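Local coordinates for protein time interval measuring enzyme TIME (Bombyx mori, PDB 2E47) that binds one copper and one zinc ion per subunit and probably converts superoxide radicals into hydrogen peroxide and oxygen, at residues A[47-53]-A[119-125]; A[87-91]-A[127-131]; A[32-37]-A[100-106]; A[9-14]-A[150-156]. All coordinates share one frame; numbering follows the deposited sequence.

Interaction 1 (A[47-53]-A[119-125]). With CU (copper (II) ion), chain E.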
loop_
_atom_site.group_PDB
_atom_site.type_symbol
_atom_site.label_atom_id
_atom_site.label_comp_id
_atom_site.label_asym_id
_atom_site.label_seq_id
_atom_site.Cartn_x
_atom_site.Cartn_y
_atom_site.Cartn_z
ATOM N N TYR A 47 -18.189 5.223 -12.914
ATOM C CA TYR A 47 -18.118 4.549 -11.611
ATOM C C TYR A 47 -17.279 5.404 -10.691
ATOM O O TYR A 47 -16.194 5.871 -11.108
ATOM C CB TYR A 47 -17.447 3.185 -11.785
ATOM C CG TYR A 47 -18.205 2.268 -12.789
ATOM C CD1 TYR A 47 -17.905 2.303 -14.158
ATOM C CD2 TYR A 47 -19.165 1.409 -12.365
ATOM C CE1 TYR A 47 -18.558 1.514 -15.106
ATOM C CE2 TYR A 47 -19.830 0.580 -13.319
ATOM C CZ TYR A 47 -19.514 0.662 -14.673
ATOM O OH TYR A 47 -20.159 -0.144 -15.601
ATOM N N GLY A 48 -17.751 5.570 -9.453
ATOM C CA GLY A 48 -17.037 6.334 -8.438
ATOM C C GLY A 48 -15.647 5.835 -8.232
ATOM O O GLY A 48 -15.411 4.625 -8.186
ATOM N N PHE A 49 -14.696 6.756 -8.144
ATOM C CA PHE A 49 -13.329 6.357 -7.909
ATOM C C PHE A 49 -12.738 7.352 -6.920
ATOM O O PHE A 49 -12.687 8.524 -7.205
ATOM C CB PHE A 49 -12.624 6.476 -9.224
ATOM C CG PHE A 49 -11.239 5.933 -9.216
ATOM C CD1 PHE A 49 -10.170 6.758 -9.500
ATOM C CD2 PHE A 49 -11.029 4.612 -9.009
ATOM C CE1 PHE A 49 -8.899 6.250 -9.512
ATOM C CE2 PHE A 49 -9.787 4.090 -9.018
ATOM C CZ PHE A 49 -8.706 4.921 -9.255
ATOM N N HIS A 50 -12.339 6.907 -5.726
ATOM C CA HIS A 50 -11.919 7.857 -4.681
ATOM C C HIS A 50 -10.692 7.375 -3.925
ATOM O O HIS A 50 -10.478 6.187 -3.889
ATOM C CB HIS A 50 -13.016 8.025 -3.645
ATOM C CG HIS A 50 -14.397 8.073 -4.221
ATOM N ND1 HIS A 50 -15.405 7.234 -3.786
ATOM C CD2 HIS A 50 -14.938 8.869 -5.191
ATOM C CE1 HIS A 50 -16.505 7.510 -4.469
ATOM N NE2 HIS A 50 -16.257 8.504 -5.320
ATOM N N VAL A 51 -9.969 8.278 -3.249
ATOM C CA VAL A 51 -8.946 7.903 -2.277
ATOM C C VAL A 51 -9.645 7.842 -0.934
ATOM O O VAL A 51 -10.249 8.881 -0.447
ATOM C CB VAL A 51 -7.818 8.934 -2.241
ATOM C CG1 VAL A 51 -6.774 8.585 -1.166
ATOM C CG2 VAL A 51 -7.133 9.043 -3.674
ATOM N N HIS A 52 -9.610 6.669 -0.318
ATOM C CA HIS A 52 -10.237 6.519 0.976
ATOM C C HIS A 52 -9.133 6.698 2.055
ATOM O O HIS A 52 -7.928 6.671 1.778
ATOM C CB HIS A 52 -10.998 5.178 1.051
ATOM C CG HIS A 52 -12.311 5.166 0.309
ATOM N ND1 HIS A 52 -13.446 4.591 0.827
ATOM C CD2 HIS A 52 -12.665 5.621 -0.911
ATOM C CE1 HIS A 52 -14.431 4.682 -0.044
ATOM N NE2 HIS A 52 -13.990 5.326 -1.108
ATOM N N GLU A 53 -9.544 6.964 3.283
ATOM C CA GLU A 53 -8.629 7.449 4.279
ATOM C C GLU A 53 -7.573 6.399 4.705
ATOM O O GLU A 53 -6.424 6.736 4.913
ATOM C CB GLU A 53 -9.434 7.921 5.501
ATOM C CG GLU A 53 -8.520 8.376 6.594
ATOM C CD GLU A 53 -9.240 8.684 7.915
ATOM O OE1 GLU A 53 -8.611 9.371 8.770
ATOM O OE2 GLU A 53 -10.398 8.243 8.089
ATOM N N ARG A 119 -2.553 5.468 1.552
ATOM C CA ARG A 119 -4.016 5.495 1.572
ATOM C C ARG A 119 -4.534 4.500 0.519
ATOM O O ARG A 119 -3.757 3.734 0.005
ATOM C CB ARG A 119 -4.562 6.954 1.454
ATOM C CG ARG A 119 -3.964 7.771 2.616
ATOM C CD ARG A 119 -4.497 9.131 2.769
ATOM N NE ARG A 119 -3.760 9.903 3.803
ATOM C CZ ARG A 119 -3.962 9.822 5.132
ATOM N NH1 ARG A 119 -3.246 10.583 5.940
ATOM N NH2 ARG A 119 -4.869 9.021 5.662
ATOM N N ALA A 120 -5.824 4.453 0.233
ATOM C CA ALA A 120 -6.329 3.405 -0.701
ATOM C C ALA A 120 -7.117 4.075 -1.817
ATOM O O ALA A 120 -7.760 5.112 -1.599
ATOM C CB ALA A 120 -7.231 2.452 0.018
ATOM N N VAL A 121 -7.029 3.518 -3.027
ATOM C CA VAL A 121 -7.938 3.931 -4.078
ATOM C C VAL A 121 -9.068 2.906 -4.022
ATOM O O VAL A 121 -8.804 1.695 -3.794
ATOM C CB VAL A 121 -7.217 3.855 -5.422
ATOM C CG1 VAL A 121 -8.248 3.903 -6.480
ATOM C CG2 VAL A 121 -6.392 5.059 -5.563
ATOM N N VAL A 122 -10.299 3.348 -4.231
ATOM C CA VAL A 122 -11.455 2.460 -4.196
ATOM C C VAL A 122 -12.334 2.732 -5.410
ATOM O O VAL A 122 -12.704 3.902 -5.674
ATOM C CB VAL A 122 -12.346 2.617 -2.979
ATOM C CG1 VAL A 122 -13.545 1.614 -3.074
ATOM C CG2 VAL A 122 -11.531 2.355 -1.712
ATOM N N LEU A 123 -12.636 1.662 -6.147
ATOM C CA LEU A 123 -13.549 1.747 -7.299
ATOM C C LEU A 123 -14.874 1.244 -6.838
ATOM O O LEU A 123 -14.953 0.116 -6.287
ATOM C CB LEU A 123 -13.077 0.799 -8.397
ATOM C CG LEU A 123 -13.858 0.647 -9.698
ATOM C CD1 LEU A 123 -13.907 1.932 -10.471
ATOM C CD2 LEU A 123 -13.134 -0.410 -10.535
ATOM N N HIS A 124 -15.924 1.969 -7.204
ATOM C CA HIS A 124 -17.245 1.692 -6.689
ATOM C C HIS A 124 -18.150 1.105 -7.719
ATOM O O HIS A 124 -17.869 1.187 -8.937
ATOM C CB HIS A 124 -17.840 3.040 -6.204
ATOM C CG HIS A 124 -17.160 3.565 -4.999
ATOM N ND1 HIS A 124 -17.472 3.125 -3.735
ATOM C CD2 HIS A 124 -16.179 4.481 -4.859
ATOM C CE1 HIS A 124 -16.720 3.774 -2.863
ATOM N NE2 HIS A 124 -15.942 4.623 -3.512
ATOM N N GLU A 125 -19.263 0.546 -7.246
ATOM C CA GLU A 125 -20.180 -0.164 -8.093
ATOM C C GLU A 125 -21.059 0.744 -8.953
ATOM O O GLU A 125 -21.575 0.321 -9.971
ATOM C CB GLU A 125 -21.031 -1.150 -7.247
ATOM C CG GLU A 125 -22.421 -0.686 -6.827
ATOM C CD GLU A 125 -22.953 -1.458 -5.548
ATOM O OE1 GLU A 125 -22.549 -2.651 -5.359
ATOM O OE2 GLU A 125 -23.759 -0.885 -4.760
HETATM CU CU CU E . -15.614 6.112 -2.097
HETATM O O HOH W 1 -5.443 8.871 8.694
#

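Interaction 2 (A[87-91]-A[127-131]). With ZN (zinc ion), chain F.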
loop_
_atom_site.group_PDB
_atom_site.type_symbol
_atom_site.label_atom_id
_atom_site.label_comp_id
_atom_site.label_asym_id
_atom_site.label_seq_id
_atom_site.Cartn_x
_atom_site.Cartn_y
_atom_site.Cartn_z
ATOM N N ASP A 87 -11.882 12.969 -3.565
ATOM C CA ASP A 87 -12.962 12.896 -4.536
ATOM C C ASP A 87 -12.330 13.037 -5.895
ATOM O O ASP A 87 -12.217 14.155 -6.377
ATOM C CB ASP A 87 -13.927 14.079 -4.326
ATOM C CG ASP A 87 -14.787 13.923 -3.051
ATOM O OD1 ASP A 87 -14.760 12.855 -2.460
ATOM O OD2 ASP A 87 -15.487 14.857 -2.650
ATOM N N LEU A 88 -11.901 11.961 -6.522
ATOM C CA LEU A 88 -11.296 12.074 -7.875
ATOM C C LEU A 88 -12.370 12.031 -8.912
ATOM O O LEU A 88 -12.068 12.245 -10.074
ATOM C CB LEU A 88 -10.269 10.967 -8.184
ATOM C CG LEU A 88 -9.074 10.909 -7.215
ATOM C CD1 LEU A 88 -8.352 9.543 -7.266
ATOM C CD2 LEU A 88 -8.085 12.058 -7.449
ATOM N N GLY A 89 -13.611 11.723 -8.551
ATOM C CA GLY A 89 -14.656 11.719 -9.561
ATOM C C GLY A 89 -15.108 10.311 -9.985
ATOM O O GLY A 89 -15.200 9.438 -9.131
ATOM N N ASN A 90 -15.453 10.143 -11.254
ATOM C CA ASN A 90 -15.888 8.860 -11.816
ATOM C C ASN A 90 -14.898 8.493 -12.864
ATOM O O ASN A 90 -14.345 9.409 -13.507
ATOM C CB ASN A 90 -17.249 9.028 -12.542
ATOM C CG ASN A 90 -18.423 9.206 -11.567
ATOM O OD1 ASN A 90 -19.164 10.196 -11.621
ATOM N ND2 ASN A 90 -18.617 8.243 -10.725
ATOM N N VAL A 91 -14.692 7.193 -13.089
ATOM C CA VAL A 91 -13.917 6.734 -14.241
ATOM C C VAL A 91 -14.873 6.132 -15.255
ATOM O O VAL A 91 -15.856 5.532 -14.878
ATOM C CB VAL A 91 -12.790 5.692 -13.885
ATOM C CG1 VAL A 91 -11.797 6.328 -12.966
ATOM C CG2 VAL A 91 -13.317 4.493 -13.207
ATOM N N ALA A 127 -21.967 5.167 -10.229
ATOM C CA ALA A 127 -21.478 6.516 -10.468
ATOM C C ALA A 127 -21.513 7.379 -9.208
ATOM O O ALA A 127 -22.383 7.247 -8.368
ATOM C CB ALA A 127 -22.292 7.187 -11.582
ATOM N N ASP A 128 -20.542 8.253 -9.084
ATOM C CA ASP A 128 -20.540 9.288 -8.045
ATOM C C ASP A 128 -21.494 10.409 -8.524
ATOM O O ASP A 128 -21.314 10.904 -9.631
ATOM C CB ASP A 128 -19.111 9.829 -8.003
ATOM C CG ASP A 128 -18.843 10.804 -6.842
ATOM O OD1 ASP A 128 -17.645 10.879 -6.463
ATOM O OD2 ASP A 128 -19.776 11.495 -6.339
ATOM N N ASP A 129 -22.451 10.840 -7.685
ATOM C CA ASP A 129 -23.425 11.889 -8.089
ATOM C C ASP A 129 -22.963 13.299 -7.634
ATOM O O ASP A 129 -23.689 14.307 -7.738
ATOM C CB ASP A 129 -24.810 11.530 -7.529
ATOM C CG ASP A 129 -24.900 11.708 -5.992
ATOM O OD1 ASP A 129 -25.886 11.189 -5.409
ATOM O OD2 ASP A 129 -23.994 12.338 -5.351
ATOM N N TYR A 130 -21.737 13.339 -7.125
ATOM C CA TYR A 130 -20.959 14.542 -6.835
ATOM C C TYR A 130 -21.578 15.364 -5.717
ATOM O O TYR A 130 -21.281 16.557 -5.599
ATOM C CB TYR A 130 -20.711 15.400 -8.056
ATOM C CG TYR A 130 -20.155 14.724 -9.271
ATOM C CD1 TYR A 130 -18.913 14.043 -9.235
ATOM C CD2 TYR A 130 -20.856 14.784 -10.498
ATOM C CE1 TYR A 130 -18.379 13.432 -10.399
ATOM C CE2 TYR A 130 -20.373 14.142 -11.621
ATOM C CZ TYR A 130 -19.122 13.487 -11.578
ATOM O OH TYR A 130 -18.642 12.903 -12.734
ATOM N N GLY A 131 -22.393 14.723 -4.876
ATOM C CA GLY A 131 -23.054 15.399 -3.747
ATOM C C GLY A 131 -24.224 16.308 -4.171
ATOM O O GLY A 131 -24.660 17.136 -3.412
HETATM ZN ZN ZN F . -16.128 12.165 -1.052
HETATM O O HOH W 2 -15.906 13.014 -12.788
#

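Interaction 3 (A[32-37]-A[100-106])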
loop_
_atom_site.group_PDB
_atom_site.type_symbol
_atom_site.label_atom_id
_atom_site.label_comp_id
_atom_site.label_asym_id
_atom_site.label_seq_id
_atom_site.Cartn_x
_atom_site.Cartn_y
_atom_site.Cartn_z
ATOM N N LYS A 32 0.526 19.788 -8.545
ATOM C CA LYS A 32 -0.647 18.932 -8.859
ATOM C C LYS A 32 -0.225 17.492 -9.165
ATOM O O LYS A 32 0.956 17.235 -9.388
ATOM C CB LYS A 32 -1.436 19.512 -10.038
ATOM C CG LYS A 32 -2.048 20.905 -9.744
ATOM C CD LYS A 32 -2.178 21.652 -11.052
ATOM C CE LYS A 32 -3.552 22.290 -11.214
ATOM N NZ LYS A 32 -3.854 23.323 -10.168
ATOM N N VAL A 33 -1.192 16.586 -9.262
ATOM C CA VAL A 33 -0.838 15.182 -9.465
ATOM C C VAL A 33 -1.477 14.660 -10.735
ATOM O O VAL A 33 -2.679 14.809 -10.930
ATOM C CB VAL A 33 -1.123 14.336 -8.178
ATOM C CG1 VAL A 33 -0.966 12.773 -8.397
ATOM C CG2 VAL A 33 -0.177 14.826 -7.020
ATOM N N HIS A 34 -0.660 14.088 -11.632
ATOM C CA HIS A 34 -1.199 13.462 -12.818
ATOM C C HIS A 34 -1.483 12.023 -12.429
ATOM O O HIS A 34 -0.562 11.250 -12.058
ATOM C CB HIS A 34 -0.168 13.541 -13.950
ATOM C CG HIS A 34 -0.710 13.173 -15.283
ATOM N ND1 HIS A 34 0.105 12.941 -16.376
ATOM C CD2 HIS A 34 -1.980 13.029 -15.726
ATOM C CE1 HIS A 34 -0.645 12.649 -17.427
ATOM N NE2 HIS A 34 -1.916 12.703 -17.060
ATOM N N VAL A 35 -2.749 11.642 -12.536
ATOM C CA VAL A 35 -3.239 10.264 -12.310
ATOM C C VAL A 35 -3.494 9.568 -13.633
ATOM O O VAL A 35 -4.236 10.060 -14.457
ATOM C CB VAL A 35 -4.578 10.347 -11.503
ATOM C CG1 VAL A 35 -5.138 8.960 -11.089
ATOM C CG2 VAL A 35 -4.399 11.255 -10.249
ATOM N N GLN A 36 -2.880 8.435 -13.903
ATOM C CA GLN A 36 -3.167 7.761 -15.158
ATOM C C GLN A 36 -3.178 6.233 -15.044
ATOM O O GLN A 36 -2.589 5.661 -14.147
ATOM C CB GLN A 36 -2.213 8.236 -16.283
ATOM C CG GLN A 36 -0.849 8.697 -15.842
ATOM C CD GLN A 36 0.115 9.111 -16.971
ATOM O OE1 GLN A 36 -0.207 9.157 -18.214
ATOM N NE2 GLN A 36 1.312 9.458 -16.535
ATOM N N GLY A 37 -3.814 5.554 -15.976
ATOM C CA GLY A 37 -3.711 4.112 -15.992
ATOM C C GLY A 37 -4.906 3.580 -16.706
ATOM O O GLY A 37 -5.573 4.317 -17.469
ATOM N N ARG A 100 -9.692 4.033 -19.486
ATOM C CA ARG A 100 -8.483 4.806 -19.588
ATOM C C ARG A 100 -8.629 5.930 -18.576
ATOM O O ARG A 100 -9.539 6.725 -18.680
ATOM C CB ARG A 100 -8.400 5.422 -21.013
ATOM C CG ARG A 100 -6.979 5.632 -21.569
ATOM C CD ARG A 100 -6.115 6.627 -20.838
ATOM N NE ARG A 100 -4.888 5.965 -20.348
ATOM C CZ ARG A 100 -3.775 6.557 -19.880
ATOM N NH1 ARG A 100 -2.781 5.797 -19.434
ATOM N NH2 ARG A 100 -3.640 7.871 -19.833
ATOM N N ILE A 101 -7.781 5.961 -17.561
ATOM C CA ILE A 101 -7.752 7.083 -16.640
ATOM C C ILE A 101 -6.648 8.102 -17.008
ATOM O O ILE A 101 -5.476 7.744 -17.212
ATOM C CB ILE A 101 -7.524 6.574 -15.201
ATOM C CG1 ILE A 101 -8.627 5.587 -14.800
ATOM C CG2 ILE A 101 -7.428 7.747 -14.201
ATOM C CD1 ILE A 101 -8.170 4.767 -13.585
ATOM N N ASP A 102 -7.005 9.373 -17.090
ATOM C CA ASP A 102 -6.025 10.375 -17.414
ATOM C C ASP A 102 -6.493 11.728 -16.953
ATOM O O ASP A 102 -7.259 12.431 -17.635
ATOM C CB ASP A 102 -5.753 10.379 -18.909
ATOM C CG ASP A 102 -4.609 11.338 -19.299
ATOM O OD1 ASP A 102 -4.247 11.417 -20.513
ATOM O OD2 ASP A 102 -4.064 12.014 -18.396
ATOM N N LEU A 103 -6.018 12.132 -15.787
ATOM C CA LEU A 103 -6.526 13.363 -15.213
ATOM C C LEU A 103 -5.484 13.992 -14.348
ATOM O O LEU A 103 -4.532 13.334 -13.893
ATOM C CB LEU A 103 -7.797 13.131 -14.414
ATOM C CG LEU A 103 -7.632 12.262 -13.154
ATOM C CD1 LEU A 103 -7.146 12.955 -11.857
ATOM C CD2 LEU A 103 -8.943 11.555 -12.845
ATOM N N VAL A 104 -5.651 15.286 -14.161
ATOM C CA VAL A 104 -4.787 16.020 -13.295
ATOM C C VAL A 104 -5.655 16.474 -12.126
ATOM O O VAL A 104 -6.742 16.965 -12.356
ATOM C CB VAL A 104 -4.187 17.201 -14.033
ATOM C CG1 VAL A 104 -3.428 18.091 -13.079
ATOM C CG2 VAL A 104 -3.252 16.650 -15.175
ATOM N N ASP A 105 -5.185 16.291 -10.892
ATOM C CA ASP A 105 -5.945 16.681 -9.714
ATOM C C ASP A 105 -5.147 17.702 -8.883
ATOM O O ASP A 105 -3.962 17.540 -8.637
ATOM C CB ASP A 105 -6.280 15.471 -8.857
ATOM C CG ASP A 105 -7.348 15.783 -7.777
ATOM O OD1 ASP A 105 -6.970 16.094 -6.622
ATOM O OD2 ASP A 105 -8.585 15.739 -8.078
ATOM N N ASP A 106 -5.806 18.758 -8.427
ATOM C CA ASP A 106 -5.095 19.799 -7.640
ATOM C C ASP A 106 -5.349 19.725 -6.138
ATOM O O ASP A 106 -4.939 20.633 -5.434
ATOM C CB ASP A 106 -5.444 21.214 -8.143
ATOM C CG ASP A 106 -6.963 21.454 -8.213
ATOM O OD1 ASP A 106 -7.729 20.493 -7.925
ATOM O OD2 ASP A 106 -7.392 22.596 -8.537
#

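Interaction 4 (A[9-14]-A[150-156])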
loop_
_atom_site.group_PDB
_atom_site.type_symbol
_atom_site.label_atom_id
_atom_site.label_comp_id
_atom_site.label_asym_id
_atom_site.label_seq_id
_atom_site.Cartn_x
_atom_site.Cartn_y
_atom_site.Cartn_z
ATOM N N ARG A 9 6.901 9.019 -7.343
ATOM C CA ARG A 9 5.636 8.558 -7.916
ATOM C C ARG A 9 4.982 7.538 -6.957
ATOM O O ARG A 9 5.600 7.076 -5.993
ATOM C CB ARG A 9 5.872 7.928 -9.292
ATOM C CG ARG A 9 6.651 8.851 -10.240
ATOM C CD ARG A 9 6.676 8.332 -11.669
ATOM N NE ARG A 9 7.358 7.028 -11.801
ATOM C CZ ARG A 9 7.100 6.122 -12.761
ATOM N NH1 ARG A 9 6.175 6.358 -13.706
ATOM N NH2 ARG A 9 7.758 4.960 -12.761
ATOM N N ALA A 10 3.741 7.178 -7.236
ATOM C CA ALA A 10 3.041 6.189 -6.430
ATOM C C ALA A 10 2.156 5.404 -7.354
ATOM O O ALA A 10 1.910 5.806 -8.481
ATOM C CB ALA A 10 2.241 6.871 -5.378
ATOM N N ILE A 11 1.680 4.269 -6.904
ATOM C CA ILE A 11 0.950 3.395 -7.798
ATOM C C ILE A 11 0.033 2.573 -6.897
ATOM O O ILE A 11 0.383 2.326 -5.715
ATOM C CB ILE A 11 1.891 2.428 -8.510
ATOM C CG1 ILE A 11 1.085 1.540 -9.477
ATOM C CG2 ILE A 11 2.638 1.514 -7.484
ATOM C CD1 ILE A 11 1.973 0.883 -10.619
ATOM N N ALA A 12 -1.147 2.232 -7.406
ATOM C CA ALA A 12 -2.121 1.339 -6.702
ATOM C C ALA A 12 -2.481 0.307 -7.720
ATOM O O ALA A 12 -2.643 0.646 -8.912
ATOM C CB ALA A 12 -3.421 2.101 -6.337
ATOM N N VAL A 13 -2.664 -0.920 -7.290
ATOM C CA VAL A 13 -3.029 -1.975 -8.210
ATOM C C VAL A 13 -4.364 -2.500 -7.782
ATOM O O VAL A 13 -4.554 -2.788 -6.635
ATOM C CB VAL A 13 -1.919 -3.113 -8.225
ATOM C CG1 VAL A 13 -2.349 -4.265 -8.999
ATOM C CG2 VAL A 13 -0.568 -2.556 -8.812
ATOM N N LEU A 14 -5.302 -2.614 -8.697
ATOM C CA LEU A 14 -6.593 -3.288 -8.453
ATOM C C LEU A 14 -6.507 -4.737 -9.001
ATOM O O LEU A 14 -6.037 -4.917 -10.125
ATOM C CB LEU A 14 -7.596 -2.557 -9.316
ATOM C CG LEU A 14 -8.355 -1.362 -8.709
ATOM C CD1 LEU A 14 -7.780 -0.859 -7.416
ATOM C CD2 LEU A 14 -8.812 -0.274 -9.663
ATOM N N CYS A 150 -10.207 -2.349 -4.538
ATOM C CA CYS A 150 -9.370 -1.361 -3.883
ATOM C C CYS A 150 -7.913 -1.739 -3.933
ATOM O O CYS A 150 -7.582 -2.931 -4.095
ATOM C CB CYS A 150 -9.775 -1.163 -2.387
ATOM S SG CYS A 150 -10.073 -2.599 -1.467
ATOM N N GLY A 151 -7.035 -0.755 -3.778
ATOM C CA GLY A 151 -5.620 -1.059 -3.667
ATOM C C GLY A 151 -4.965 -0.026 -2.792
ATOM O O GLY A 151 -5.336 1.133 -2.843
ATOM N N VAL A 152 -3.984 -0.434 -2.013
ATOM C CA VAL A 152 -3.155 0.528 -1.290
ATOM C C VAL A 152 -2.241 1.316 -2.247
ATOM O O VAL A 152 -1.652 0.770 -3.192
ATOM C CB VAL A 152 -2.269 -0.149 -0.204
ATOM C CG1 VAL A 152 -1.602 0.922 0.616
ATOM C CG2 VAL A 152 -3.098 -1.028 0.704
ATOM N N ILE A 153 -2.133 2.608 -2.031
ATOM C CA ILE A 153 -1.216 3.431 -2.850
ATOM C C ILE A 153 0.218 3.313 -2.341
ATOM O O ILE A 153 0.503 3.787 -1.233
ATOM C CB ILE A 153 -1.646 4.883 -2.796
ATOM C CG1 ILE A 153 -3.092 4.994 -3.270
ATOM C CG2 ILE A 153 -0.715 5.778 -3.638
ATOM C CD1 ILE A 153 -3.815 6.391 -3.007
ATOM N N GLY A 154 1.094 2.646 -3.129
ATOM C CA GLY A 154 2.448 2.360 -2.710
ATOM C C GLY A 154 3.453 3.256 -3.411
ATOM O O GLY A 154 3.134 3.843 -4.424
ATOM N N ILE A 155 4.659 3.337 -2.862
ATOM C CA ILE A 155 5.750 4.092 -3.424
ATOM C C ILE A 155 6.201 3.314 -4.657
ATOM O O ILE A 155 6.487 2.126 -4.629
ATOM C CB ILE A 155 6.947 4.309 -2.395
ATOM C CG1 ILE A 155 6.500 5.279 -1.313
ATOM C CG2 ILE A 155 8.160 4.941 -3.111
ATOM C CD1 ILE A 155 7.366 5.333 -0.024
ATOM N N LEU A 156 6.157 4.002 -5.775
ATOM C CA LEU A 156 6.681 3.514 -7.008
ATOM C C LEU A 156 8.027 4.217 -7.053
ATOM O O LEU A 156 8.854 3.885 -7.914
ATOM C CB LEU A 156 5.763 3.981 -8.169
ATOM C CG LEU A 156 6.028 3.616 -9.636
ATOM C CD1 LEU A 156 5.745 2.180 -9.852
ATOM C CD2 LEU A 156 5.122 4.445 -10.480
HETATM O O HOH W 3 -1.569 -1.433 -4.540
#

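Interaction 1 (A[47-53]-A[119-125])
The copper site straddles two antiparallel strands of the Cu,Zn superoxide dismutase barrel, with His50 and His52 on one and His124 on the other. Copper is gripped by His50 ND1 at 2.0 Å and by His52 NE2 and His124 NE2, each at 2.1 Å; His67 supplies the fourth nitrogen. His50 ND1 and His124 NE2 come within 2.7 Å of each other without a hydrogen bond, because both are committed to the metal, and the two rings meet rim to rim with planes 45° apart. His50 NE2 is held from outside by Asp128 OD1 and His52 ND1 by Gly65 O. Val122 lays CG2 over one face of the His52 ring, a CH-pi contact 3.6 Å from the centroid.

At the other end, Arg119 runs extended from CG to NE and offers NH2, in the guanidinium plane, to Glu53 O at 2.9 Å; a water links the same NH2 to Glu53 OE1. With a leucine in place of Arg119, Glu53 O would probably lose this donor and the water one of its anchors.

Phe49 and Val51 turn to the opposite face, against Leu88 of strand 87-93, while strand 147-155 flanks strand 120-124 on its other side.

Interaction 2 (A[87-91]-A[127-131])
A water molecule ties Asn90 to Tyr130 by joining a strand backbone to a phenol: it accepts from Asn90 N at 3.3 Å and sits 2.7 Å from Tyr130 OH. Beside it the Asn90 amide is wedged between Asp128 and Tyr130, with its plane 59° from the tyrosine ring and almost perpendicular, at 89°, to the Asp128 carboxylate. Asn90 CG comes 3.7 Å from Asp128 CB, so the amide packs against the root of that side chain rather than against its carboxylate. Gly89 adds a contact from the strand, its CA meeting the edge of the Tyr130 ring 4.2 Å from CE1.

The loop half is folded by two successive Asx turns. Asp128 OD2 accepts from Tyr130 N at 2.8 Å, and Asp129 OD2 from Gly131 N at 2.9 Å. In this fold of the loop Asp128 O lies over the centre of one face of the Tyr130 ring, 3.7 Å above its plane. The Asp128 carboxylate is the second-shell bridge of the Cu,Zn superoxide dismutase metal centre: OD1 is bonded to NE2 of the copper ligand His50, and OD2 also to NE2 of the zinc ligand His75. Its CG stands opposite its own backbone N (chi1 -172°), which carries the carboxylate off the loop toward those imidazoles.

On the strand, Asp87 OD1 binds zinc at 2.1 Å together with His67, His75 and His84, while Asp87 OD2 is held by Gly76 N. Tyr130 additionally meets the ring of His77.

Interaction 3 (A[32-37]-A[100-106])
Val35 packs snugly between Leu103 and Ile101 on the inner face of this antiparallel strand pair. Its CG2 rests 3.6 Å from Leu103 CD1, the two side chains lying side by side and pointing the same way, and its CG1 reaches Ile101 CG2 at 4.0 Å. Beneath them the backbones are closely stitched: the pairs Val33-Asp105, Val35-Leu103 and Gly37-Ile101 each exchange two hydrogen bonds, and the strands run within 5° of exactly antiparallel.

The outer face, with His34, Gln36, Asp102 and Val104, is mostly polar and more open to solvent. Here the firm contact is a His-carboxylate hydrogen bond, His34 NE2 donating its N-H to Asp102 OD2 at 2.6 Å. The bond is nearly straight (168°), lies in the imidazole plane and meets the oxygen on its syn side, although ring and carboxylate are turned 40° apart. The ring edge at His34 CD2 faces Leu103 O, 3.2 Å away, and Gln36 CG sits over one ring face. Charges nearby pair only at long range: Arg100 NH2 is 3.7 Å from Asp102 OD1, and Lys32 NZ is 4.0 Å from Asp106 OD2. Arg100 also lays a face of its guanidinium over Gly37 N.

Asp105, on the inner side, forms a salt bridge with Arg83. Strand 20-27 pairs with the far side of strand 33-40, placing Ile23 and Phe25 against Val35, while Ile101 touches Val91 on the preceding strand 87-93.

Interaction 4 (A[9-14]-A[150-156])
Leu156 lies across Arg9 like a lid, its CD2 centred over one face of the guanidinium, 3.4 Å above the plane. With CG opposite the backbone N (chi1 -179°) the branch point lies beside Arg9, and its two methyls divide: CD2 to the arginine, CD1 to Ile11 CG2 at 4.0 Å. Below them Leu156 N bonds to Arg9 O at 3.1 Å, approaching from above the carbonyl plane. If Leu156 were an alanine, the guanidinium would probably lose this apolar lid and be freer to turn, with a gap left beside Ile11.

On the reverse face Ala10 CB meets Ile153 CG2 at 3.6 Å, and Ala12 CB touches the same isoleucine. Ile11 and Gly154 exchange two backbone bonds, but farther along the strands separate and a water takes over, accepting from Val13 N at 3.0 Å and donating to Val152 O at 2.6 Å. A side chain at Gly151 would point at Val13 O and clash with it.

Cys150 is disulfide-bonded to Cys61. Val152 packs on Val152 of the second subunit, whose Ile117 meets Ile155. Pairing of the first and last barrel strands, with the C-terminal strand also lining the dimer interface, is characteristic of dimeric Cu,Zn superoxide dismutases.

Interactions 1, 3 and 4 are antiparallel strand pairs in one barrel; interaction 2 instead joins a strand to a loop. Interaction 1 is the most central and is buried, as is interaction 4, whereas interactions 2 and 3 are partly open. Strand 45-52 of interaction 1 pairs with strand 87-93 of interaction 2 through Tyr47-Val91 and Phe49-Gly89, and interaction 1 meets interaction 4 through Arg119-Ile153 and Val121-Gly151. Interactions 2 and 3 meet where Leu88 packs against Asp105. Chemistry follows place: metal-binding imidazoles in interaction 1, an amide, a phenol and a water beside metal-site carboxylates in interaction 2, surface charges outside an apolar face in interaction 3, aliphatic packing beside the partner subunit in interaction 4.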